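Local coordinates for metallo-beta-lactamase domain-containing protein 1 (Thermotoga maritima, PDB 1ZTC) that binds two nickel ions in a metallo-beta-lactamase fold and is probably a metal-dependent hydrolase, perhaps an endoribonuclease, at residues N23-V26 with A32-S35; I47-G52 with L157-D162; V77-V82 with S125-V130; L84-N89 with T172-P177. One frame throughout, in Å; residues are numbered along the deposited sequence.

Interactions 3 and 4 share the nickel site. H81 of 77-82 and D174 of 172-177 bind the same ion, and H81 NE2 lies 3.1 Å from D174 OD2. D174 also binds the second ion, together with H86. Interaction 2 lies near the centre of the chain, with the side chain of I49 about 12 Å from a nickel. Its D50 joins interactions 3 and 4: D50 OD2 is 2.7 Å from T80 OG1 and also 2.7 Å from H86 ND1. Interaction 1 lies about 11 Å from interaction 4, centre to centre. The two touch through S35 N and D85 O, 3.1 Å apart. The side chain of H33 is about 6 Å from a nickel.

Interaction 1 (N23-V26 with A32-S35); sequences NVFV and AHFS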
loop_
_atom_site.group_PDB
_atom_site.type_symbol
_atom_site.label_atom_id
_atom_site.label_comp_id
_atom_site.label_asym_id
_atom_site.label_seq_id
_atom_site.Cartn_x
_atom_site.Cartn_y
_atom_site.Cartn_z
ATOM N N ASN A 23 2.905 6.874 3.351
ATOM C CA ASN A 23 3.425 5.715 4.067
ATOM C C ASN A 23 2.831 4.454 3.519
ATOM O O ASN A 23 1.634 4.370 3.345
ATOM C CB ASN A 23 3.029 5.743 5.535
ATOM C CG ASN A 23 3.201 7.085 6.139
ATOM O OD1 ASN A 23 4.328 7.515 6.395
ATOM N ND2 ASN A 23 2.082 7.786 6.344
ATOM N N VAL A 24 3.664 3.457 3.339
ATOM C CA VAL A 24 3.199 2.138 3.030
ATOM C C VAL A 24 4.090 1.182 3.784
ATOM O O VAL A 24 5.271 1.045 3.468
ATOM C CB VAL A 24 3.258 1.845 1.535
ATOM C CG1 VAL A 24 2.415 0.608 1.216
ATOM C CG2 VAL A 24 2.728 3.055 0.744
ATOM N N PHE A 25 3.524 0.537 4.800
ATOM C CA PHE A 25 4.308 -0.236 5.733
ATOM C C PHE A 25 3.488 -1.309 6.343
ATOM O O PHE A 25 2.439 -1.038 6.943
ATOM C CB PHE A 25 4.840 0.678 6.830
ATOM C CG PHE A 25 5.587 -0.054 7.901
ATOM C CD1 PHE A 25 6.773 -0.726 7.602
ATOM C CD2 PHE A 25 5.131 -0.055 9.205
ATOM C CE1 PHE A 25 7.484 -1.372 8.592
ATOM C CE2 PHE A 25 5.816 -0.740 10.200
ATOM C CZ PHE A 25 6.998 -1.389 9.898
ATOM N N VAL A 26 3.945 -2.549 6.145
ATOM C CA VAL A 26 3.390 -3.709 6.754
ATOM C C VAL A 26 4.576 -4.387 7.434
ATOM O O VAL A 26 5.499 -4.831 6.725
ATOM C CB VAL A 26 2.803 -4.676 5.735
ATOM C CG1 VAL A 26 2.374 -5.975 6.393
ATOM C CG2 VAL A 26 1.607 -4.057 4.966
ATOM N N ALA A 32 7.404 0.663 1.860
ATOM C CA ALA A 32 7.382 1.518 0.702
ATOM C C ALA A 32 7.050 2.962 1.085
ATOM O O ALA A 32 6.411 3.677 0.310
ATOM C CB ALA A 32 6.375 0.951 -0.329
ATOM N N HIS A 33 7.536 3.402 2.244
ATOM C CA HIS A 33 7.452 4.797 2.604
ATOM C C HIS A 33 8.058 5.650 1.498
ATOM O O HIS A 33 9.004 5.235 0.859
ATOM C CB HIS A 33 8.219 5.077 3.880
ATOM C CG HIS A 33 7.644 4.436 5.095
ATOM N ND1 HIS A 33 6.303 4.498 5.408
ATOM C CD2 HIS A 33 8.234 3.707 6.078
ATOM C CE1 HIS A 33 6.097 3.868 6.553
ATOM N NE2 HIS A 33 7.251 3.373 6.977
ATOM N N PHE A 34 7.493 6.835 1.281
ATOM C CA PHE A 34 7.949 7.699 0.241
ATOM C C PHE A 34 7.743 9.155 0.684
ATOM O O PHE A 34 6.652 9.556 1.134
ATOM C CB PHE A 34 7.293 7.376 -1.098
ATOM C CG PHE A 34 5.823 7.609 -1.143
ATOM C CD1 PHE A 34 4.951 6.721 -0.548
ATOM C CD2 PHE A 34 5.296 8.741 -1.775
ATOM C CE1 PHE A 34 3.556 6.926 -0.592
ATOM C CE2 PHE A 34 3.928 8.934 -1.818
ATOM C CZ PHE A 34 3.063 8.034 -1.214
ATOM N N SER A 35 8.803 9.943 0.554
ATOM C CA SER A 35 8.725 11.327 0.966
ATOM C C SER A 35 8.114 12.218 -0.115
ATOM O O SER A 35 8.126 11.922 -1.311
ATOM C CB SER A 35 10.101 11.876 1.406
ATOM O OG SER A 35 10.944 12.168 0.308
#
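The H33 imidazole lies against N23, V24 and F25. V24 O is over one of its faces, 4.1 Å above the plane and toward the rim. N23 CA is at its edge, near the plane, 3.4 Å from H33 ND1. F25 CB approaches obliquely, 3.4 Å from H33 CE1. The F25 and H33 rings are nearly parallel, with planes at 27°, but they are slid so far apart that they barely overlap. The N23 amide stands almost perpendicular to the imidazole. H33 CG is anti to its own carbonyl carbon (chi1 -67°), which turns the ring toward N23 and F25. The F34 ring meets V24 CG2 at its edge, 4.2 Å from CE1. A single hydrogen bond joins the backbones: A32 N gives to V24 O at 2.7 Å, nearly straight. Beside it V24 CB packs on A32 CB. The bond lies just past strand 30-31, which pairs antiparallel with 23-26. Strand 23-26 also pairs in an antiparallel ladder with a strand of the second subunit, so the sheet runs on into that subunit. On the other segment, H33 touches D85 and S35 touches H86, both on helix 84-87.

Interaction 2 (I47-G52 with L157-D162); sequences IIIDPG and LSFLLD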
loop_
_atom_site.group_PDB
_atom_site.type_symbol
_atom_site.label_atom_id
_atom_site.label_comp_id
_atom_site.label_asym_id
_atom_site.label_seq_id
_atom_site.Cartn_x
_atom_site.Cartn_y
_atom_site.Cartn_z
ATOM N N ILE A 47 16.564 22.707 -8.346
ATOM C CA ILE A 47 16.852 22.230 -7.009
ATOM C C ILE A 47 15.788 21.248 -6.560
ATOM O O ILE A 47 14.581 21.503 -6.686
ATOM C CB ILE A 47 16.877 23.413 -6.015
ATOM C CG1 ILE A 47 17.845 24.505 -6.501
ATOM C CG2 ILE A 47 17.212 22.937 -4.606
ATOM C CD1 ILE A 47 17.567 25.878 -5.928
ATOM N N ILE A 48 16.237 20.122 -6.021
ATOM C CA ILE A 48 15.323 19.177 -5.371
ATOM C C ILE A 48 15.629 19.064 -3.885
ATOM O O ILE A 48 16.773 18.876 -3.487
ATOM C CB ILE A 48 15.376 17.783 -6.045
ATOM C CG1 ILE A 48 14.776 17.898 -7.450
ATOM C CG2 ILE A 48 14.604 16.740 -5.197
ATOM C CD1 ILE A 48 14.971 16.713 -8.343
ATOM N N ILE A 49 14.586 19.142 -3.066
ATOM C CA ILE A 49 14.709 18.825 -1.648
ATOM C C ILE A 49 13.966 17.528 -1.391
ATOM O O ILE A 49 12.751 17.462 -1.621
ATOM C CB ILE A 49 14.164 19.942 -0.748
ATOM C CG1 ILE A 49 14.899 21.261 -1.042
ATOM C CG2 ILE A 49 14.347 19.592 0.713
ATOM C CD1 ILE A 49 14.409 22.454 -0.191
ATOM N N ASP A 50 14.712 16.515 -0.924
ATOM C CA ASP A 50 14.230 15.149 -0.681
ATOM C C ASP A 50 13.702 14.525 -1.976
ATOM O O ASP A 50 12.510 14.596 -2.244
ATOM C CB ASP A 50 13.188 15.103 0.441
ATOM C CG ASP A 50 13.812 15.245 1.825
ATOM O OD1 ASP A 50 15.059 15.347 1.899
ATOM O OD2 ASP A 50 13.072 15.236 2.832
ATOM N N PRO A 51 14.607 13.917 -2.776
ATOM C CA PRO A 51 14.235 13.335 -4.073
ATOM C C PRO A 51 13.276 12.146 -4.021
ATOM O O PRO A 51 12.675 11.789 -5.045
ATOM C CB PRO A 51 15.593 12.946 -4.695
ATOM C CG PRO A 51 16.488 12.734 -3.517
ATOM C CD PRO A 51 16.055 13.790 -2.525
ATOM N N GLY A 52 13.143 11.540 -2.835
ATOM C CA GLY A 52 12.148 10.556 -2.611
ATOM C C GLY A 52 12.564 9.115 -2.852
ATOM O O GLY A 52 13.742 8.765 -2.924
ATOM N N LEU A 157 17.633 18.097 9.120
ATOM C CA LEU A 157 17.516 19.499 8.740
ATOM C C LEU A 157 16.109 19.835 8.299
ATOM O O LEU A 157 15.408 19.002 7.693
ATOM C CB LEU A 157 18.431 19.804 7.551
ATOM C CG LEU A 157 19.939 19.606 7.723
ATOM C CD1 LEU A 157 20.604 19.767 6.361
ATOM C CD2 LEU A 157 20.544 20.541 8.746
ATOM N N SER A 158 15.722 21.085 8.577
ATOM C CA SER A 158 14.520 21.693 8.025
ATOM C C SER A 158 14.962 22.919 7.203
ATOM O O SER A 158 16.017 23.524 7.466
ATOM C CB SER A 158 13.511 22.058 9.134
ATOM O OG SER A 158 13.192 20.935 9.962
ATOM N N PHE A 159 14.160 23.255 6.197
ATOM C CA PHE A 159 14.480 24.324 5.260
ATOM C C PHE A 159 13.331 25.336 5.129
ATOM O O PHE A 159 12.189 24.971 4.863
ATOM C CB PHE A 159 14.772 23.764 3.878
ATOM C CG PHE A 159 15.843 22.735 3.847
ATOM C CD1 PHE A 159 17.186 23.108 3.873
ATOM C CD2 PHE A 159 15.522 21.385 3.812
ATOM C CE1 PHE A 159 18.196 22.151 3.855
ATOM C CE2 PHE A 159 16.516 20.427 3.796
ATOM C CZ PHE A 159 17.862 20.799 3.817
ATOM N N LEU A 160 13.662 26.606 5.308
ATOM C CA LEU A 160 12.714 27.689 5.152
ATOM C C LEU A 160 12.994 28.388 3.835
ATOM O O LEU A 160 14.128 28.848 3.588
ATOM C CB LEU A 160 12.856 28.664 6.324
ATOM C CG LEU A 160 11.848 29.823 6.404
ATOM C CD1 LEU A 160 10.436 29.309 6.738
ATOM C CD2 LEU A 160 12.303 30.815 7.450
ATOM N N LEU A 161 11.962 28.494 3.007
ATOM C CA LEU A 161 12.099 28.945 1.637
ATOM C C LEU A 161 11.331 30.262 1.457
ATOM O O LEU A 161 10.181 30.364 1.868
ATOM C CB LEU A 161 11.519 27.896 0.689
ATOM C CG LEU A 161 11.791 26.399 0.948
ATOM C CD1 LEU A 161 11.087 25.581 -0.119
ATOM C CD2 LEU A 161 13.273 26.127 0.941
ATOM N N ASP A 162 11.948 31.228 0.812
ATOM C CA ASP A 162 11.218 32.425 0.400
ATOM C C ASP A 162 10.915 32.334 -1.091
ATOM O O ASP A 162 11.777 32.545 -1.938
ATOM C CB ASP A 162 11.884 33.709 0.838
ATOM C CG ASP A 162 11.652 33.982 2.365
ATOM O OD1 ASP A 162 10.488 33.962 2.849
ATOM O OD2 ASP A 162 12.653 34.172 3.074
#
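I49 meets F159 and L161 in the interior of the metallo-beta-lactamase fold, where two mixed sheets pack face to face. I49 ends strand 45-49 of one sheet. F159 and L161 belong to strand 157-163 of the other. The backbones stay well apart, with I49 CA and F159 CA separated by 8.8 Å, and no hydrogen bond crosses. All three CB atoms point into the gap between the strands, so side chains alone make the contact.

From I49 CB the chain divides. The CG2 branch is anti to the backbone N and goes to F159. It lies 3.8 Å from F159 CD2 and 3.9 Å from F159 CE2, so it sits against one side bond of the ring and approaches it obliquely. The other branch starts at CG1, beside the backbone N (chi1 -58°), and meets neither residue there. It runs on fully extended (chi2 179°) to CD1, which reaches L161. The I49 and L161 side chains run past one another, pointing opposite ways. One isoleucine thus serves two residues on the same face of strand 157-163, two positions apart.

The surroundings are also apolar. L40 of strand 37-42 touches both I49 and L161. L78 of strand 76-78 and V146 of strand 144-148 pack on F159. The polar residue S158 faces the other way, and its OG is hydrogen-bonded to T172 O and T149 OG1. Across the gap, the far end of the contact is methyl on methyl: I49 CD1 is 4.0 Å from L161 CD2.

Interaction 3 (V77-V82 with S125-V130); sequences VLFTHV and SSWKNV. With NI (nickel (II) ion), chain F.
T80 OG1 is gripped by two groups. H81 ND1 gives it a hydrogen bond of 2.9 Å, with OG1 only 5° out of the imidazole plane. D50 OD2 is its second partner. The bond to T80 ties up ND1 and leaves NE2 for the metal. H81 NE2 binds one nickel ion at 2.1 Å. H83, H152, D174 and two waters complete the sphere of that ion. H81 CG sits between the backbone N and the carbonyl carbon (chi1 66°), and from there the ring reaches both T80 and the nickel.

The contact with 125-130 is made by the neighbours of these residues. F79 and W127 come from opposite directions. F79 CE2 lies over one face of the indole, toward the rim, 3.3 Å from W127 CZ2. F79 CZ lies 3.6 Å from W127 CE2. The two six-membered rings meet obliquely, with planes at 34°. V82 CG2 touches the indole at its edge, 4.4 Å from W127 CH2. F98 of strand 97-101 stacks on W127, and S90 OG is hydrogen-bonded to W127 NE1.

Loop 125-130 thus packs on the turn that leads from strand 76-78 into the metal ligands. The cross-contact is purely apolar, and the indole nitrogen has its polar partner elsewhere. F79 and V82 flank T80 and H81 in the chain, so apolar packing backs the turn while H81 faces the nickel.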
loop_
_atom_site.group_PDB
_atom_site.type_symbol
_atom_site.label_atom_id
_atom_site.label_comp_id
_atom_site.label_asym_id
_atom_site.label_seq_id
_atom_site.Cartn_x
_atom_site.Cartn_y
_atom_site.Cartn_z
ATOM N N VAL A 77 20.694 19.055 -4.879
ATOM C CA VAL A 77 19.780 18.189 -4.143
ATOM C C VAL A 77 20.099 18.279 -2.665
ATOM O O VAL A 77 21.246 18.046 -2.261
ATOM C CB VAL A 77 19.872 16.709 -4.605
ATOM C CG1 VAL A 77 18.975 15.810 -3.752
ATOM C CG2 VAL A 77 19.486 16.600 -6.064
ATOM N N LEU A 78 19.096 18.658 -1.878
ATOM C CA LEU A 78 19.249 18.777 -0.430
ATOM C C LEU A 78 18.424 17.705 0.282
ATOM O O LEU A 78 17.330 17.331 -0.171
ATOM C CB LEU A 78 18.841 20.172 0.044
ATOM C CG LEU A 78 19.592 21.337 -0.606
ATOM C CD1 LEU A 78 18.930 21.784 -1.893
ATOM C CD2 LEU A 78 19.663 22.501 0.344
ATOM N N PHE A 79 18.967 17.214 1.390
ATOM C CA PHE A 79 18.311 16.197 2.192
ATOM C C PHE A 79 17.948 16.717 3.567
ATOM O O PHE A 79 18.795 17.229 4.293
ATOM C CB PHE A 79 19.216 14.977 2.400
ATOM C CG PHE A 79 19.751 14.363 1.130
ATOM C CD1 PHE A 79 18.886 13.936 0.126
ATOM C CD2 PHE A 79 21.117 14.143 0.978
ATOM C CE1 PHE A 79 19.371 13.346 -1.033
ATOM C CE2 PHE A 79 21.607 13.564 -0.172
ATOM C CZ PHE A 79 20.722 13.148 -1.185
ATOM N N THR A 80 16.693 16.539 3.955
ATOM C CA THR A 80 16.328 16.726 5.347
ATOM C C THR A 80 17.123 15.758 6.203
ATOM O O THR A 80 17.689 16.137 7.215
ATOM C CB THR A 80 14.828 16.560 5.584
ATOM O OG1 THR A 80 14.395 15.258 5.181
ATOM C CG2 THR A 80 14.075 17.639 4.827
ATOM N N HIS A 81 17.200 14.504 5.768
ATOM C CA HIS A 81 18.000 13.540 6.464
ATOM C C HIS A 81 18.230 12.283 5.640
ATOM O O HIS A 81 17.591 12.079 4.613
ATOM C CB HIS A 81 17.342 13.189 7.795
ATOM C CG HIS A 81 16.033 12.484 7.672
ATOM N ND1 HIS A 81 14.958 13.013 6.990
ATOM C CD2 HIS A 81 15.612 11.314 8.198
ATOM C CE1 HIS A 81 13.932 12.200 7.109
ATOM N NE2 HIS A 81 14.307 11.159 7.824
ATOM N N VAL A 82 19.098 11.413 6.146
ATOM C CA VAL A 82 19.547 10.251 5.415
ATOM C C VAL A 82 18.717 9.039 5.795
ATOM O O VAL A 82 19.148 8.198 6.560
ATOM C CB VAL A 82 21.050 10.043 5.662
ATOM C CG1 VAL A 82 21.542 8.783 4.894
ATOM C CG2 VAL A 82 21.768 11.276 5.222
ATOM N N SER A 125 27.224 6.347 -1.632
ATOM C CA SER A 125 28.405 6.330 -2.491
ATOM C C SER A 125 28.219 6.984 -3.844
ATOM O O SER A 125 29.195 7.317 -4.489
ATOM C CB SER A 125 28.843 4.887 -2.749
ATOM O OG SER A 125 29.370 4.367 -1.558
ATOM N N SER A 126 26.983 7.111 -4.300
ATOM C CA SER A 126 26.717 7.699 -5.589
ATOM C C SER A 126 26.860 9.218 -5.575
ATOM O O SER A 126 26.930 9.828 -6.638
ATOM C CB SER A 126 25.307 7.297 -6.068
ATOM O OG SER A 126 24.267 8.049 -5.435
ATOM N N TRP A 127 26.902 9.828 -4.387
ATOM C CA TRP A 127 27.002 11.290 -4.281
ATOM C C TRP A 127 28.445 11.709 -4.489
ATOM O O TRP A 127 29.259 11.599 -3.571
ATOM C CB TRP A 127 26.551 11.789 -2.921
ATOM C CG TRP A 127 25.201 11.290 -2.509
ATOM C CD1 TRP A 127 24.202 10.838 -3.325
ATOM C CD2 TRP A 127 24.712 11.196 -1.177
ATOM N NE1 TRP A 127 23.101 10.463 -2.574
ATOM C CE2 TRP A 127 23.392 10.668 -1.249
ATOM C CE3 TRP A 127 25.260 11.493 0.078
ATOM C CZ2 TRP A 127 22.624 10.416 -0.106
ATOM C CZ3 TRP A 127 24.491 11.260 1.215
ATOM C CH2 TRP A 127 23.185 10.733 1.113
ATOM N N LYS A 128 28.763 12.198 -5.679
ATOM C CA LYS A 128 30.159 12.532 -5.989
ATOM C C LYS A 128 30.548 13.934 -5.491
ATOM O O LYS A 128 31.653 14.129 -5.058
ATOM C CB LYS A 128 30.444 12.351 -7.485
ATOM C CG LYS A 128 30.134 10.930 -8.040
ATOM C CD LYS A 128 30.855 9.791 -7.262
ATOM C CE LYS A 128 30.288 8.400 -7.628
ATOM N NZ LYS A 128 30.805 7.272 -6.772
ATOM N N ASN A 129 29.629 14.890 -5.520
ATOM C CA ASN A 129 29.905 16.219 -4.996
ATOM C C ASN A 129 28.928 16.511 -3.889
ATOM O O ASN A 129 27.694 16.569 -4.110
ATOM C CB ASN A 129 29.797 17.268 -6.087
ATOM C CG ASN A 129 30.786 17.026 -7.200
ATOM O OD1 ASN A 129 30.421 16.532 -8.263
ATOM N ND2 ASN A 129 32.053 17.331 -6.944
ATOM N N VAL A 130 29.483 16.696 -2.698
ATOM C CA VAL A 130 28.716 16.848 -1.479
ATOM C C VAL A 130 29.133 18.106 -0.729
ATOM O O VAL A 130 30.321 18.348 -0.523
ATOM C CB VAL A 130 28.912 15.617 -0.571
ATOM C CG1 VAL A 130 28.102 15.758 0.696
ATOM C CG2 VAL A 130 28.522 14.325 -1.322
HETATM NI NI NI F . 13.005 9.666 8.663
HETATM O O HOH W 1 12.271 8.586 6.906
HETATM O O HOH W 2 11.377 8.004 9.360
#

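Interaction 4 (L84-N89 with T172-P177); sequences LDHIFN and TGDITP. With NI (nickel (II) ion), chain E; NI (nickel (II) ion), chain F.
H86 and D174 meet through a metal. They come from opposite directions, with imidazole and carboxylate planes 82° apart. H86 NE2 and D174 OD2 are 3.2 Å apart and are not hydrogen-bonded, because both bind the same nickel ion. That ion lies 2.2 Å from H86 NE2 and 2.2 Å from D174 OD2. The same D174 OD2 binds the second nickel at 2.3 Å, so a single carboxylate oxygen bridges the pair. Water 1 also bridges, 2.2 Å from the second nickel and more loosely held by the first. H211 is a further protein ligand of the first ion. D85 belongs to the same site but is loose, its OD2 2.9 Å from that nickel.

D85 and H86 belong to the HxHxDH motif of the metallo-beta-lactamase superfamily, here H81, H83, D85 and H86. The motif runs into helix 84-87. D174 comes from the loop after strand 169-171, so the metals join two parts of the chain that are far apart in sequence.

Hydrogen bonds set the ligands around the ions. Water 1 donates to D85 OD1 at 2.7 Å, so D85 holds the bridging water as well as approaching the metal. H86 ND1 is bonded to D50 OD2, which fixes the turn of the imidazole. D174 N is hydrogen-bonded to H156 NE2. Just before it, T172 OG1 gives a hydrogen bond of 2.8 Å to G173 O, in the carbonyl plane and on a lone pair.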
loop_
_atom_site.group_PDB
_atom_site.type_symbol
_atom_site.label_atom_id
_atom_site.label_comp_id
_atom_site.label_asym_id
_atom_site.label_seq_id
_atom_site.Cartn_x
_atom_site.Cartn_y
_atom_site.Cartn_z
ATOM N N LEU A 84 16.199 6.289 3.662
ATOM C CA LEU A 84 16.060 5.810 2.296
ATOM C C LEU A 84 14.834 6.342 1.543
ATOM O O LEU A 84 14.889 6.601 0.344
ATOM C CB LEU A 84 15.982 4.278 2.330
ATOM C CG LEU A 84 16.465 3.557 1.085
ATOM C CD1 LEU A 84 17.888 3.945 0.717
ATOM C CD2 LEU A 84 16.326 2.042 1.361
ATOM N N ASP A 85 13.718 6.470 2.255
ATOM C CA ASP A 85 12.455 6.942 1.644
ATOM C C ASP A 85 12.509 8.431 1.218
ATOM O O ASP A 85 11.677 8.907 0.421
ATOM C CB ASP A 85 11.268 6.657 2.583
ATOM C CG ASP A 85 11.411 7.328 3.948
ATOM O OD1 ASP A 85 12.493 7.238 4.591
ATOM O OD2 ASP A 85 10.443 7.982 4.356
ATOM N N HIS A 86 13.538 9.129 1.691
ATOM C CA HIS A 86 13.834 10.516 1.302
ATOM C C HIS A 86 14.961 10.663 0.251
ATOM O O HIS A 86 14.977 11.618 -0.539
ATOM C CB HIS A 86 14.234 11.290 2.580
ATOM C CG HIS A 86 13.100 11.494 3.525
ATOM N ND1 HIS A 86 12.537 12.732 3.746
ATOM C CD2 HIS A 86 12.386 10.614 4.271
ATOM C CE1 HIS A 86 11.537 12.609 4.601
ATOM N NE2 HIS A 86 11.410 11.335 4.915
ATOM N N ILE A 87 15.927 9.754 0.274
ATOM C CA ILE A 87 17.147 9.920 -0.493
ATOM C C ILE A 87 17.324 8.988 -1.694
ATOM O O ILE A 87 18.220 9.213 -2.513
ATOM C CB ILE A 87 18.393 9.754 0.401
ATOM C CG1 ILE A 87 18.522 8.290 0.897
ATOM C CG2 ILE A 87 18.349 10.736 1.551
ATOM C CD1 ILE A 87 19.737 8.004 1.677
ATOM N N PHE A 88 16.562 7.911 -1.766
ATOM C CA PHE A 88 16.860 6.863 -2.751
ATOM C C PHE A 88 17.018 7.409 -4.179
ATOM O O PHE A 88 17.976 7.051 -4.906
ATOM C CB PHE A 88 15.772 5.792 -2.789
ATOM C CG PHE A 88 16.032 4.761 -3.832
ATOM C CD1 PHE A 88 16.847 3.688 -3.558
ATOM C CD2 PHE A 88 15.533 4.911 -5.121
ATOM C CE1 PHE A 88 17.178 2.765 -4.544
ATOM C CE2 PHE A 88 15.854 3.987 -6.114
ATOM C CZ PHE A 88 16.662 2.909 -5.810
ATOM N N ASN A 89 16.089 8.269 -4.570
ATOM C CA ASN A 89 16.045 8.797 -5.948
ATOM C C ASN A 89 17.221 9.704 -6.283
ATOM O O ASN A 89 17.389 10.092 -7.438
ATOM C CB ASN A 89 14.701 9.516 -6.250
ATOM C CG ASN A 89 13.528 8.577 -6.301
ATOM O OD1 ASN A 89 13.697 7.394 -6.526
ATOM N ND2 ASN A 89 12.305 9.113 -6.143
ATOM N N THR A 172 9.467 20.794 6.609
ATOM C CA THR A 172 9.693 20.402 8.008
ATOM C C THR A 172 10.636 19.245 8.147
ATOM O O THR A 172 11.459 19.213 9.087
ATOM C CB THR A 172 8.373 20.032 8.717
ATOM O OG1 THR A 172 7.786 18.864 8.125
ATOM C CG2 THR A 172 7.397 21.181 8.648
ATOM N N GLY A 173 10.525 18.309 7.194
ATOM C CA GLY A 173 11.121 17.006 7.352
ATOM C C GLY A 173 10.365 16.235 8.422
ATOM O O GLY A 173 9.229 16.590 8.818
ATOM N N ASP A 174 11.001 15.166 8.879
ATOM C CA ASP A 174 10.348 14.169 9.707
ATOM C C ASP A 174 10.199 14.519 11.169
ATOM O O ASP A 174 9.742 13.689 11.945
ATOM C CB ASP A 174 11.088 12.856 9.568
ATOM C CG ASP A 174 10.545 12.005 8.432
ATOM O OD1 ASP A 174 9.459 12.253 7.911
ATOM O OD2 ASP A 174 11.185 11.033 8.101
ATOM N N ILE A 175 10.573 15.735 11.560
ATOM C CA ILE A 175 10.221 16.192 12.892
ATOM C C ILE A 175 8.685 16.334 13.026
ATOM O O ILE A 175 8.170 16.274 14.128
ATOM C CB ILE A 175 10.925 17.516 13.261
ATOM C CG1 ILE A 175 10.522 18.620 12.288
ATOM C CG2 ILE A 175 12.443 17.305 13.292
ATOM C CD1 ILE A 175 11.060 19.984 12.652
ATOM N N THR A 176 7.988 16.585 11.911
ATOM C CA THR A 176 6.528 16.579 11.855
ATOM C C THR A 176 6.141 15.847 10.554
ATOM O O THR A 176 6.027 16.450 9.497
ATOM C CB THR A 176 5.918 17.992 11.784
ATOM O OG1 THR A 176 6.560 18.727 10.734
ATOM C CG2 THR A 176 6.037 18.730 13.096
ATOM N N PRO A 177 5.994 14.535 10.627
ATOM C CA PRO A 177 5.832 13.759 9.383
ATOM C C PRO A 177 4.538 14.022 8.621
ATOM O O PRO A 177 4.509 13.895 7.384
ATOM C CB PRO A 177 5.951 12.303 9.851
ATOM C CG PRO A 177 5.790 12.323 11.274
ATOM C CD PRO A 177 6.140 13.681 11.809
HETATM NI NI NI E . 10.309 10.024 6.367
HETATM NI NI NI F . 13.005 9.666 8.663
HETATM O O HOH W 3 9.687 7.825 7.581
HETATM O O HOH W 1 12.271 8.586 6.906
HETATM O O HOH W 2 11.377 8.004 9.360
#